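Local coordinates for vestitone reductase (Medicago sativa, PDB 2P4H), which catalyses the NADPH-dependent, stereospecific reduction of (3R)-vestitone to an isoflavanol, the penultimate step in making the defence compound medicarpin, at residues F301-T304 against I305-F309; D311-Q314 against C315-K319; S152-P155 against F156-Y160; L166-K169 against A170-F174; R40-S43 against F44-L48. All blocks are in the same frame, centred on the assembly; numbering follows the deposited sequence.

Contact 1 of 5, residues F301-T304 against I305-F309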
loop_
_atom_site.group_PDB
_atom_site.type_symbol
_atom_site.label_atom_id
_atom_site.label_comp_id
_atom_site.label_asym_id
_atom_site.label_seq_id
_atom_site.Cartn_x
_atom_site.Cartn_y
_atom_site.Cartn_z
ATOM N N PHE A 301 -4.339 5.371 14.690
ATOM C CA PHE A 301 -5.008 4.328 13.928
ATOM C C PHE A 301 -6.435 4.181 14.435
ATOM O O PHE A 301 -6.687 4.208 15.641
ATOM C CB PHE A 301 -4.258 3.000 14.040
ATOM C CG PHE A 301 -3.003 2.956 13.220
ATOM C CD1 PHE A 301 -1.814 3.487 13.708
ATOM C CD2 PHE A 301 -3.030 2.447 11.927
ATOM C CE1 PHE A 301 -0.668 3.518 12.913
ATOM C CE2 PHE A 301 -1.891 2.472 11.122
ATOM C CZ PHE A 301 -0.709 3.009 11.615
ATOM N N LYS A 302 -7.361 4.018 13.499
ATOM C CA LYS A 302 -8.781 3.903 13.812
ATOM C C LYS A 302 -9.311 2.477 13.934
ATOM O O LYS A 302 -10.237 2.221 14.709
ATOM C CB LYS A 302 -9.578 4.646 12.736
ATOM C CG LYS A 302 -11.090 4.498 12.827
ATOM C CD LYS A 302 -11.776 5.307 11.737
ATOM C CE LYS A 302 -13.288 5.131 11.775
ATOM N NZ LYS A 302 -13.969 5.940 10.729
ATOM N N TYR A 303 -8.712 1.547 13.200
ATOM C CA TYR A 303 -9.191 0.170 13.185
ATOM C C TYR A 303 -8.383 -0.869 13.947
ATOM O O TYR A 303 -7.170 -0.755 14.099
ATOM C CB TYR A 303 -9.338 -0.272 11.731
ATOM C CG TYR A 303 -10.219 0.652 10.932
ATOM C CD1 TYR A 303 -11.606 0.519 10.965
ATOM C CD2 TYR A 303 -9.674 1.684 10.171
ATOM C CE1 TYR A 303 -12.428 1.389 10.259
ATOM C CE2 TYR A 303 -10.488 2.564 9.461
ATOM C CZ TYR A 303 -11.865 2.409 9.509
ATOM O OH TYR A 303 -12.673 3.265 8.803
ATOM N N THR A 304 -9.088 -1.895 14.412
ATOM C CA THR A 304 -8.478 -2.994 15.139
ATOM C C THR A 304 -8.257 -4.156 14.176
ATOM O O THR A 304 -8.745 -4.142 13.040
ATOM C CB THR A 304 -9.402 -3.500 16.258
ATOM O OG1 THR A 304 -10.602 -4.026 15.671
ATOM C CG2 THR A 304 -9.761 -2.370 17.214
ATOM N N ILE A 305 -7.524 -5.162 14.637
ATOM C CA ILE A 305 -7.272 -6.345 13.831
ATOM C C ILE A 305 -8.614 -7.001 13.500
ATOM O O ILE A 305 -8.827 -7.468 12.380
ATOM C CB ILE A 305 -6.372 -7.349 14.585
ATOM C CG1 ILE A 305 -4.946 -6.799 14.681
ATOM C CG2 ILE A 305 -6.378 -8.694 13.876
ATOM C CD1 ILE A 305 -4.003 -7.657 15.517
ATOM N N GLU A 306 -9.527 -7.025 14.466
ATOM C CA GLU A 306 -10.838 -7.619 14.232
ATOM C C GLU A 306 -11.599 -6.859 13.143
ATOM O O GLU A 306 -12.242 -7.475 12.288
ATOM C CB GLU A 306 -11.645 -7.655 15.536
ATOM C CG GLU A 306 -11.043 -8.570 16.603
ATOM C CD GLU A 306 -10.148 -7.842 17.601
ATOM O OE1 GLU A 306 -9.313 -7.004 17.192
ATOM O OE2 GLU A 306 -10.273 -8.123 18.812
ATOM N N ASP A 307 -11.519 -5.529 13.161
ATOM C CA ASP A 307 -12.192 -4.709 12.151
ATOM C C ASP A 307 -11.648 -5.036 10.765
ATOM O O ASP A 307 -12.396 -5.165 9.795
ATOM C CB ASP A 307 -11.956 -3.211 12.379
ATOM C CG ASP A 307 -12.572 -2.694 13.659
ATOM O OD1 ASP A 307 -13.605 -3.239 14.101
ATOM O OD2 ASP A 307 -12.023 -1.713 14.206
ATOM N N MET A 308 -10.326 -5.144 10.683
ATOM C CA MET A 308 -9.653 -5.436 9.424
ATOM C C MET A 308 -10.125 -6.750 8.806
ATOM O O MET A 308 -10.491 -6.796 7.626
ATOM C CB MET A 308 -8.144 -5.471 9.661
ATOM C CG MET A 308 -7.321 -5.808 8.433
ATOM S SD MET A 308 -5.577 -5.970 8.842
ATOM C CE MET A 308 -5.625 -7.378 9.946
ATOM N N PHE A 309 -10.112 -7.818 9.595
ATOM C CA PHE A 309 -10.555 -9.111 9.097
ATOM C C PHE A 309 -12.045 -9.115 8.779
ATOM O O PHE A 309 -12.456 -9.688 7.773
ATOM C CB PHE A 309 -10.236 -10.222 10.107
ATOM C CG PHE A 309 -8.809 -10.697 10.056
ATOM C CD1 PHE A 309 -8.339 -11.404 8.951
ATOM C CD2 PHE A 309 -7.929 -10.422 11.097
ATOM C CE1 PHE A 309 -7.008 -11.829 8.882
ATOM C CE2 PHE A 309 -6.595 -10.841 11.038
ATOM C CZ PHE A 309 -6.137 -11.546 9.926
#
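T304 turns OG1 between its own backbone N and carbonyl carbon (chi1 63°), and D307 swings its carboxylate back beside its backbone N (chi1 -65°); together they close a capping box at the start of helix 305-319. T304 is the N-cap. Its OG1 accepts from D307 N at 3.1 Å, while D307 OD2 accepts from T304 N at 2.9 Å in a nearly straight bond (170°), met from above the carboxylate plane. With an alanine at D307, T304 N would probably lose this acceptor and the turn ahead of the helix its second tie. The Y303 ring stands almost perpendicular to the carboxylate and brings its edge to OD2, with CD1 4.0 Å from that oxygen of D307. The Y303 hydroxyl hydrogen-bonds to D228, and the Y303 ring stacks with H226, so the residue before the cap is tied to the end of strand 219-226 and the start of helix 227-239. The first regular helical bond runs from M308 N to T304 O, 3.0 Å long.

Contact 2 of 5, residues D311-Q314 against C315-K319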
loop_
_atom_site.group_PDB
_atom_site.type_symbol
_atom_site.label_atom_id
_atom_site.label_comp_id
_atom_site.label_asym_id
_atom_site.label_seq_id
_atom_site.Cartn_x
_atom_site.Cartn_y
_atom_site.Cartn_z
ATOM N N ASP A 311 -14.035 -6.552 7.882
ATOM C CA ASP A 311 -14.328 -5.772 6.688
ATOM C C ASP A 311 -13.958 -6.555 5.434
ATOM O O ASP A 311 -14.704 -6.561 4.456
ATOM C CB ASP A 311 -13.595 -4.425 6.716
ATOM C CG ASP A 311 -14.248 -3.427 7.658
ATOM O OD1 ASP A 311 -15.451 -3.594 7.948
ATOM O OD2 ASP A 311 -13.576 -2.468 8.095
ATOM N N ALA A 312 -12.815 -7.230 5.465
ATOM C CA ALA A 312 -12.385 -8.019 4.321
ATOM C C ALA A 312 -13.332 -9.199 4.088
ATOM O O ALA A 312 -13.750 -9.462 2.961
ATOM C CB ALA A 312 -10.959 -8.523 4.539
ATOM N N ILE A 313 -13.676 -9.906 5.158
ATOM C CA ILE A 313 -14.557 -11.060 5.046
ATOM C C ILE A 313 -15.958 -10.696 4.559
ATOM O O ILE A 313 -16.485 -11.351 3.654
ATOM C CB ILE A 313 -14.606 -11.823 6.388
ATOM C CG1 ILE A 313 -13.279 -12.568 6.581
ATOM C CG2 ILE A 313 -15.784 -12.790 6.417
ATOM C CD1 ILE A 313 -13.078 -13.146 7.966
ATOM N N GLN A 314 -16.557 -9.652 5.126
ATOM C CA GLN A 314 -17.894 -9.249 4.692
ATOM C C GLN A 314 -17.877 -8.806 3.229
ATOM O O GLN A 314 -18.805 -9.104 2.469
ATOM C CB GLN A 314 -18.441 -8.111 5.562
ATOM C CG GLN A 314 -18.620 -8.450 7.039
ATOM C CD GLN A 314 -19.299 -9.790 7.271
ATOM O OE1 GLN A 314 -20.205 -10.182 6.532
ATOM N NE2 GLN A 314 -18.875 -10.492 8.314
ATOM N N CYS A 315 -16.823 -8.100 2.825
ATOM C CA CYS A 315 -16.725 -7.632 1.447
ATOM C C CYS A 315 -16.600 -8.832 0.513
ATOM O O CYS A 315 -17.255 -8.891 -0.531
ATOM C CB CYS A 315 -15.524 -6.695 1.283
ATOM S SG CYS A 315 -15.479 -5.826 -0.304
ATOM N N CYS A 316 -15.771 -9.799 0.892
ATOM C CA CYS A 316 -15.600 -10.995 0.078
ATOM C C CYS A 316 -16.912 -11.764 -0.060
ATOM O O CYS A 316 -17.226 -12.279 -1.134
ATOM C CB CYS A 316 -14.528 -11.903 0.681
ATOM S SG CYS A 316 -12.843 -11.340 0.364
ATOM N N LYS A 317 -17.677 -11.846 1.023
ATOM C CA LYS A 317 -18.961 -12.548 0.987
ATOM C C LYS A 317 -19.920 -11.852 0.027
ATOM O O LYS A 317 -20.586 -12.499 -0.783
ATOM C CB LYS A 317 -19.571 -12.599 2.389
ATOM C CG LYS A 317 -18.845 -13.541 3.338
ATOM C CD LYS A 317 -19.252 -13.310 4.784
ATOM C CE LYS A 317 -20.739 -13.527 5.005
ATOM N NZ LYS A 317 -21.114 -13.225 6.419
ATOM N N GLU A 318 -19.979 -10.529 0.113
ATOM C CA GLU A 318 -20.856 -9.738 -0.742
ATOM C C GLU A 318 -20.525 -9.900 -2.219
ATOM O O GLU A 318 -21.423 -9.957 -3.066
ATOM C CB GLU A 318 -20.740 -8.256 -0.383
ATOM C CG GLU A 318 -21.299 -7.876 0.974
ATOM C CD GLU A 318 -20.877 -6.481 1.396
ATOM O OE1 GLU A 318 -20.582 -5.650 0.507
ATOM O OE2 GLU A 318 -20.849 -6.209 2.615
ATOM N N LYS A 319 -19.235 -9.981 -2.523
ATOM C CA LYS A 319 -18.778 -10.085 -3.901
ATOM C C LYS A 319 -18.598 -11.496 -4.455
ATOM O O LYS A 319 -18.216 -11.664 -5.615
ATOM C CB LYS A 319 -17.494 -9.268 -4.061
ATOM C CG LYS A 319 -17.716 -7.778 -3.819
ATOM C CD LYS A 319 -16.455 -6.962 -4.044
ATOM C CE LYS A 319 -16.717 -5.476 -3.845
ATOM N NZ LYS A 319 -17.701 -4.936 -4.828
HETATM O O HOH W 1 -20.091 -12.842 9.599
#
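Q314 and K317 lie side by side on helix 305-319 and point the same way, an i to i+3 pair on one turn of an alpha-helix. Q314 is bent at chi2 (-46°), which turns its amide across the helix surface toward K317, and K317 bends at chi3 to bring its amine alongside. NZ of K317 donates to OE1 of Q314 at 3.2 Å, in the amide plane and on a lone pair. The other end of the amide is engaged too: NE2 of Q314 bonds to OD1 of D310 and to a water 2.9 Å away, which K317 NZ also reaches weakly. A leucine at Q314 would probably leave the K317 amine without its amide acceptor and D310 without this donor. Nearer the backbone, the aliphatic part of K317 crosses I313 obliquely, whereas E318 sends its carboxylate to a salt bridge with R193. On the buried side A312 and C316 pack on I203. Where I313 meets the lysine, its CG2 lies 3.9 Å from K317 CD.

Contact 3 of 5, residues S152-P155 against F156-Y160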
loop_
_atom_site.group_PDB
_atom_site.type_symbol
_atom_site.label_atom_id
_atom_site.label_comp_id
_atom_site.label_asym_id
_atom_site.label_seq_id
_atom_site.Cartn_x
_atom_site.Cartn_y
_atom_site.Cartn_z
ATOM N N SER A 152 21.306 -12.302 -5.892
ATOM C CA SER A 152 22.146 -13.496 -5.866
ATOM C C SER A 152 21.460 -14.698 -5.227
ATOM O O SER A 152 21.480 -15.797 -5.781
ATOM C CB SER A 152 23.457 -13.202 -5.133
ATOM O OG SER A 152 23.222 -12.773 -3.803
ATOM N N VAL A 153 20.849 -14.487 -4.064
ATOM C CA VAL A 153 20.166 -15.560 -3.345
ATOM C C VAL A 153 18.795 -15.878 -3.946
ATOM O O VAL A 153 18.340 -17.024 -3.913
ATOM C CB VAL A 153 20.025 -15.198 -1.852
ATOM C CG1 VAL A 153 19.229 -16.268 -1.121
ATOM C CG2 VAL A 153 21.412 -15.056 -1.228
ATOM N N LYS A 154 18.145 -14.857 -4.492
ATOM C CA LYS A 154 16.848 -15.002 -5.145
ATOM C C LYS A 154 15.728 -15.681 -4.357
ATOM O O LYS A 154 15.141 -16.666 -4.810
ATOM C CB LYS A 154 17.031 -15.712 -6.490
ATOM C CG LYS A 154 17.877 -14.913 -7.473
ATOM C CD LYS A 154 18.007 -15.598 -8.824
ATOM C CE LYS A 154 18.808 -16.884 -8.732
ATOM N NZ LYS A 154 19.076 -17.445 -10.081
ATOM N N PRO A 155 15.409 -15.155 -3.166
ATOM C CA PRO A 155 14.340 -15.742 -2.356
ATOM C C PRO A 155 13.007 -15.487 -3.052
ATOM O O PRO A 155 12.922 -14.650 -3.953
ATOM C CB PRO A 155 14.457 -14.987 -1.039
ATOM C CG PRO A 155 14.926 -13.630 -1.487
ATOM C CD PRO A 155 16.002 -13.992 -2.486
ATOM N N PHE A 156 11.967 -16.204 -2.643
ATOM C CA PHE A 156 10.658 -16.026 -3.254
ATOM C C PHE A 156 10.232 -14.557 -3.243
ATOM O O PHE A 156 10.245 -13.905 -2.199
ATOM C CB PHE A 156 9.611 -16.867 -2.520
ATOM C CG PHE A 156 8.289 -16.927 -3.227
ATOM C CD1 PHE A 156 8.179 -17.556 -4.463
ATOM C CD2 PHE A 156 7.159 -16.337 -2.672
ATOM C CE1 PHE A 156 6.963 -17.595 -5.141
ATOM C CE2 PHE A 156 5.935 -16.370 -3.342
ATOM C CZ PHE A 156 5.839 -17.000 -4.578
ATOM N N GLY A 157 9.863 -14.050 -4.417
ATOM C CA GLY A 157 9.425 -12.670 -4.543
ATOM C C GLY A 157 10.543 -11.649 -4.645
ATOM O O GLY A 157 10.301 -10.448 -4.496
ATOM N N TRP A 158 11.762 -12.106 -4.923
ATOM C CA TRP A 158 12.896 -11.189 -5.010
ATOM C C TRP A 158 12.776 -10.100 -6.074
ATOM O O TRP A 158 13.237 -8.983 -5.856
ATOM C CB TRP A 158 14.209 -11.956 -5.215
ATOM C CG TRP A 158 14.367 -12.601 -6.553
ATOM C CD1 TRP A 158 13.903 -13.827 -6.939
ATOM C CD2 TRP A 158 15.057 -12.058 -7.685
ATOM N NE1 TRP A 158 14.268 -14.082 -8.241
ATOM C CE2 TRP A 158 14.976 -13.013 -8.722
ATOM C CE3 TRP A 158 15.738 -10.856 -7.922
ATOM C CZ2 TRP A 158 15.551 -12.803 -9.982
ATOM C CZ3 TRP A 158 16.311 -10.646 -9.176
ATOM C CH2 TRP A 158 16.212 -11.618 -10.189
ATOM N N ASN A 159 12.173 -10.415 -7.218
ATOM C CA ASN A 159 12.020 -9.424 -8.284
ATOM C C ASN A 159 11.229 -8.216 -7.793
ATOM O O ASN A 159 11.643 -7.068 -7.975
ATOM C CB ASN A 159 11.312 -10.042 -9.494
ATOM C CG ASN A 159 12.228 -10.923 -10.318
ATOM O OD1 ASN A 159 13.155 -10.437 -10.969
ATOM N ND2 ASN A 159 11.975 -12.227 -10.293
ATOM N N TYR A 160 10.088 -8.483 -7.171
ATOM C CA TYR A 160 9.236 -7.422 -6.648
ATOM C C TYR A 160 9.969 -6.638 -5.562
ATOM O O TYR A 160 9.892 -5.413 -5.511
ATOM C CB TYR A 160 7.940 -8.026 -6.094
ATOM C CG TYR A 160 7.011 -7.036 -5.423
ATOM C CD1 TYR A 160 7.025 -6.864 -4.041
ATOM C CD2 TYR A 160 6.112 -6.277 -6.171
ATOM C CE1 TYR A 160 6.163 -5.963 -3.417
ATOM C CE2 TYR A 160 5.247 -5.372 -5.557
ATOM C CZ TYR A 160 5.277 -5.222 -4.180
ATOM O OH TYR A 160 4.421 -4.335 -3.566
#
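K154 lays its aliphatic chain along one face of the W158 indole, the two side chains running the same way. Its CB sits 3.8 Å from the centroid of the five-membered ring of W158, only 19° off the normal, a CH-pi contact. Farther out, K154 CG is 3.7 Å from W158 CE2 and K154 CD reaches CZ2, so the methylenes pass from the pyrrole part to the benzene part while the amine leads away. The opposite face of the indole is met near its rim by the side-chain nitrogen ND2 of N159. At the edge, in the ring plane, comes P155 O, 3.2 Å from W158 CD1.

What sets the indole there is the chain itself. A type II beta turn runs from P155 to W158, closed by a bent bond from W158 N to P155 O of 3.0 Å, and G157 takes the positive phi at its third position, just before the helix. W158 holds CG between its backbone N and carbonyl carbon (chi1 70°), which turns the ring back over the turn toward K154; P155 CD meets W158 CB at 3.8 Å. K154 has positive phi, and there the chain leaves helix 147-153.

The turn thus joins helix 147-153 to helix 158-177: P155 and W158 both lean on L150 of the first helix, P155 also touches F131, and Y160, an NADP(+)-binding residue by similarity, follows within the first turn of the second.

Contact 4 of 5, residues L166-K169 against A170-F174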
loop_
_atom_site.group_PDB
_atom_site.type_symbol
_atom_site.label_atom_id
_atom_site.label_comp_id
_atom_site.label_asym_id
_atom_site.label_seq_id
_atom_site.Cartn_x
_atom_site.Cartn_y
_atom_site.Cartn_z
ATOM N N LEU A 166 14.575 -0.312 -4.946
ATOM C CA LEU A 166 15.196 0.668 -5.829
ATOM C C LEU A 166 14.287 1.871 -6.056
ATOM O O LEU A 166 14.752 3.011 -6.083
ATOM C CB LEU A 166 15.537 0.027 -7.176
ATOM C CG LEU A 166 16.606 -1.067 -7.140
ATOM C CD1 LEU A 166 16.838 -1.598 -8.547
ATOM C CD2 LEU A 166 17.897 -0.509 -6.563
ATOM N N ALA A 167 12.993 1.618 -6.214
ATOM C CA ALA A 167 12.047 2.702 -6.447
ATOM C C ALA A 167 11.963 3.660 -5.267
ATOM O O ALA A 167 12.030 4.875 -5.445
ATOM C CB ALA A 167 10.671 2.142 -6.758
ATOM N N GLU A 168 11.825 3.124 -4.058
ATOM C CA GLU A 168 11.719 3.996 -2.896
ATOM C C GLU A 168 12.990 4.808 -2.687
ATOM O O GLU A 168 12.930 5.996 -2.362
ATOM C CB GLU A 168 11.407 3.209 -1.619
ATOM C CG GLU A 168 10.870 4.130 -0.520
ATOM C CD GLU A 168 10.796 3.494 0.853
ATOM O OE1 GLU A 168 10.784 2.249 0.954
ATOM O OE2 GLU A 168 10.729 4.257 1.838
ATOM N N LYS A 169 14.142 4.172 -2.874
ATOM C CA LYS A 169 15.402 4.882 -2.712
ATOM C C LYS A 169 15.496 6.022 -3.718
ATOM O O LYS A 169 15.931 7.120 -3.377
ATOM C CB LYS A 169 16.590 3.933 -2.894
ATOM C CG LYS A 169 16.782 2.968 -1.740
ATOM C CD LYS A 169 18.099 2.219 -1.860
ATOM C CE LYS A 169 18.370 1.373 -0.624
ATOM N NZ LYS A 169 19.710 0.722 -0.696
ATOM N N ALA A 170 15.077 5.765 -4.953
ATOM C CA ALA A 170 15.134 6.787 -5.993
ATOM C C ALA A 170 14.232 7.969 -5.650
ATOM O O ALA A 170 14.611 9.128 -5.836
ATOM C CB ALA A 170 14.734 6.187 -7.335
ATOM N N VAL A 171 13.042 7.675 -5.142
ATOM C CA VAL A 171 12.093 8.717 -4.770
ATOM C C VAL A 171 12.640 9.599 -3.645
ATOM O O VAL A 171 12.587 10.828 -3.722
ATOM C CB VAL A 171 10.743 8.090 -4.332
ATOM C CG1 VAL A 171 9.865 9.131 -3.653
ATOM C CG2 VAL A 171 10.026 7.522 -5.550
ATOM N N LEU A 172 13.174 8.978 -2.600
ATOM C CA LEU A 172 13.717 9.737 -1.481
ATOM C C LEU A 172 14.888 10.612 -1.922
ATOM O O LEU A 172 14.978 11.783 -1.546
ATOM C CB LEU A 172 14.158 8.779 -0.371
ATOM C CG LEU A 172 13.019 8.044 0.344
ATOM C CD1 LEU A 172 13.575 6.861 1.113
ATOM C CD2 LEU A 172 12.291 9.009 1.276
ATOM N N GLU A 173 15.782 10.049 -2.727
ATOM C CA GLU A 173 16.941 10.798 -3.196
ATOM C C GLU A 173 16.547 11.967 -4.088
ATOM O O GLU A 173 17.031 13.084 -3.901
ATOM C CB GLU A 173 17.893 9.879 -3.955
ATOM C CG GLU A 173 19.173 10.564 -4.408
ATOM C CD GLU A 173 19.947 11.172 -3.251
ATOM O OE1 GLU A 173 20.270 10.435 -2.296
ATOM O OE2 GLU A 173 20.237 12.386 -3.297
ATOM N N PHE A 174 15.675 11.712 -5.056
ATOM C CA PHE A 174 15.240 12.767 -5.964
ATOM C C PHE A 174 14.532 13.874 -5.194
ATOM O O PHE A 174 14.769 15.055 -5.431
ATOM C CB PHE A 174 14.301 12.211 -7.033
ATOM C CG PHE A 174 13.949 13.208 -8.100
ATOM C CD1 PHE A 174 14.742 13.340 -9.234
ATOM C CD2 PHE A 174 12.843 14.040 -7.952
ATOM C CE1 PHE A 174 14.438 14.290 -10.211
ATOM C CE2 PHE A 174 12.528 14.993 -8.920
ATOM C CZ PHE A 174 13.329 15.118 -10.053
#
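E168 and L172, one helical turn apart, lie side by side and point the same way, and this is the crowded side of the contact. CD1 of L172 packs against the glutamate, 3.9 Å from E168 OE2 and 4.2 Å from its CG. E168 holds CG anti to its backbone N (chi1 -162°) and stays extended beyond it, placing a buried carboxylate well off the helix. There it is well satisfied: OE1 bonds to S124, while OE2 makes a salt bridge to R246 and a hydrogen bond to T184. The nearby guanidinium would be expected to favour the charged form of the acid. A167 and V171 share this inward side, both touching Y122, and V171 CG2 comes within 3.3 Å of A167 O.

The setting is one of the helices flanking the parallel sheet of a Rossmann-type fold: helix 158-177 precedes strand 182-187 and presents E168, V171 and L172 to it, with A167 and F174 against helix 95-111. The backbone bonds are regular, L172 N to E168 O measuring 3.0 Å.

The other side is looser. K169 and E173 are exposed; the lysine runs extended (chi2 -170°) and its amine makes a cation-pi contact with W144. E173 meets K169 through the backbone, CB lying 3.4 Å from K169 O, and then turns its carboxylate away, where OE2 reaches Q177 in a weak bond.

Contact 5 of 5, residues R40-S43 against F44-L48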
loop_
_atom_site.group_PDB
_atom_site.type_symbol
_atom_site.label_atom_id
_atom_site.label_comp_id
_atom_site.label_asym_id
_atom_site.label_seq_id
_atom_site.Cartn_x
_atom_site.Cartn_y
_atom_site.Cartn_z
ATOM N N ARG A 40 -11.367 0.710 -19.637
ATOM C CA ARG A 40 -12.429 -0.172 -20.104
ATOM C C ARG A 40 -13.706 0.046 -19.299
ATOM O O ARG A 40 -14.770 0.301 -19.865
ATOM C CB ARG A 40 -11.983 -1.631 -19.992
ATOM C CG ARG A 40 -13.008 -2.642 -20.475
ATOM C CD ARG A 40 -12.445 -4.053 -20.429
ATOM N NE ARG A 40 -11.266 -4.194 -21.279
ATOM C CZ ARG A 40 -10.555 -5.310 -21.394
ATOM N NH1 ARG A 40 -10.900 -6.394 -20.712
ATOM N NH2 ARG A 40 -9.498 -5.345 -22.193
ATOM N N ASP A 41 -13.596 -0.051 -17.979
ATOM C CA ASP A 41 -14.744 0.142 -17.101
ATOM C C ASP A 41 -14.327 0.707 -15.749
ATOM O O ASP A 41 -13.709 0.016 -14.939
ATOM C CB ASP A 41 -15.485 -1.182 -16.903
ATOM C CG ASP A 41 -16.625 -1.070 -15.915
ATOM O OD1 ASP A 41 -17.454 -0.147 -16.062
ATOM O OD2 ASP A 41 -16.698 -1.907 -14.991
ATOM N N VAL A 42 -14.671 1.969 -15.512
ATOM C CA VAL A 42 -14.336 2.634 -14.258
ATOM C C VAL A 42 -15.595 2.999 -13.480
ATOM O O VAL A 42 -15.579 3.904 -12.647
ATOM C CB VAL A 42 -13.524 3.922 -14.508
ATOM C CG1 VAL A 42 -12.190 3.578 -15.149
ATOM C CG2 VAL A 42 -14.315 4.875 -15.398
ATOM N N SER A 43 -16.683 2.288 -13.754
ATOM C CA SER A 43 -17.948 2.549 -13.083
ATOM C C SER A 43 -17.843 2.480 -11.564
ATOM O O SER A 43 -18.495 3.252 -10.860
ATOM C CB SER A 43 -19.017 1.568 -13.572
ATOM O OG SER A 43 -19.291 1.767 -14.949
ATOM N N PHE A 44 -17.020 1.570 -11.050
ATOM C CA PHE A 44 -16.877 1.445 -9.606
ATOM C C PHE A 44 -16.236 2.693 -9.010
ATOM O O PHE A 44 -16.276 2.900 -7.799
ATOM C CB PHE A 44 -16.083 0.180 -9.244
ATOM C CG PHE A 44 -14.631 0.232 -9.619
ATOM C CD1 PHE A 44 -13.679 0.664 -8.700
ATOM C CD2 PHE A 44 -14.210 -0.178 -10.879
ATOM C CE1 PHE A 44 -12.329 0.683 -9.031
ATOM C CE2 PHE A 44 -12.861 -0.161 -11.221
ATOM C CZ PHE A 44 -11.917 0.269 -10.293
ATOM N N LEU A 45 -15.657 3.528 -9.869
ATOM C CA LEU A 45 -15.047 4.778 -9.429
ATOM C C LEU A 45 -16.010 5.939 -9.665
ATOM O O LEU A 45 -16.256 6.743 -8.772
ATOM C CB LEU A 45 -13.738 5.050 -10.182
ATOM C CG LEU A 45 -12.503 4.220 -9.818
ATOM C CD1 LEU A 45 -11.325 4.664 -10.676
ATOM C CD2 LEU A 45 -12.179 4.397 -8.336
ATOM N N THR A 46 -16.562 6.018 -10.873
ATOM C CA THR A 46 -17.483 7.097 -11.213
ATOM C C THR A 46 -18.797 7.030 -10.440
ATOM O O THR A 46 -19.524 8.022 -10.360
ATOM C CB THR A 46 -17.786 7.125 -12.731
ATOM O OG1 THR A 46 -18.323 5.864 -13.145
ATOM C CG2 THR A 46 -16.516 7.411 -13.518
ATOM N N ASN A 47 -19.096 5.868 -9.869
ATOM C CA ASN A 47 -20.318 5.702 -9.091
ATOM C C ASN A 47 -20.092 6.049 -7.623
ATOM O O ASN A 47 -21.039 6.108 -6.841
ATOM C CB ASN A 47 -20.848 4.270 -9.206
ATOM C CG ASN A 47 -21.455 3.980 -10.567
ATOM O OD1 ASN A 47 -22.279 4.746 -11.064
ATOM N ND2 ASN A 47 -21.056 2.867 -11.172
ATOM N N LEU A 48 -18.836 6.275 -7.249
ATOM C CA LEU A 48 -18.521 6.626 -5.869
ATOM C C LEU A 48 -19.155 7.971 -5.541
ATOM O O LEU A 48 -19.191 8.874 -6.378
ATOM C CB LEU A 48 -17.006 6.718 -5.663
ATOM C CG LEU A 48 -16.160 5.447 -5.783
ATOM C CD1 LEU A 48 -14.692 5.817 -5.634
ATOM C CD2 LEU A 48 -16.566 4.435 -4.718
HETATM O O HOH W 2 -17.324 -0.906 -12.477
#
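V42, at the N-cap, and S43, the first helical residue, meet the following turn chiefly through their carbonyl oxygens, with F44 folded back beside them. V42 O takes two donors: T46 N at 2.9 Å, straight (167°) and in the carbonyl plane, and L45 N at 2.8 Å from well above that plane. On the side-chain side, V42 crosses T46 at about a right angle, CG2 to CG2 at 3.8 Å, and V42 and T46 both rest on F57 of strand 55-57.

S43 O accepts from N47 N at 2.9 Å with a bent geometry, and the N47 side chain folds over the same oxygen. S43 OG turns back to D41, donating to OD1 at 2.9 Å nearly along the C-O direction; a weak bond from S43 N joins the same acceptor. D41 OD2 accepts a hydrogen bond from a water that in turn accepts weakly from F44 N.

F44 has CG between its backbone N and carbonyl carbon (chi1 69°), which brings the ring obliquely past the preceding backbone, its CE2 3.8 Å from D41 O. The ring then packs on T10, a predicted NADP(+)-binding residue, and on S15 and P197.

With D41 accepting from S43 and from the water at F44, its negative charge lies beside the amino end of this short helix, where it would probably be favoured by the helix dipole.

In the fold
Along the chain the order is contact 5, 3, 4, 1, 2. Contacts 3 and 4 share helix 158-177, their centres about 20 Å apart; contacts 1 and 2 share helix 305-319, centres about 15 Å apart. Contacts 4 and 2 stand on opposite sides of the chain's centre, about 35 Å between centres, while the nearest atoms of contacts 5 and 2 are about 7 Å apart. Contacts 4 and 5 lie on helices flanking the seven-stranded parallel sheet of the Rossmann-type fold, and contact 3 is the turn leading into helix 158-177. Contacts 3 and 5 lie by Y160 and T10, probable NADP(+)-binding residues, while the C-terminal helix of contacts 1 and 2 packs beside the mixed sheet.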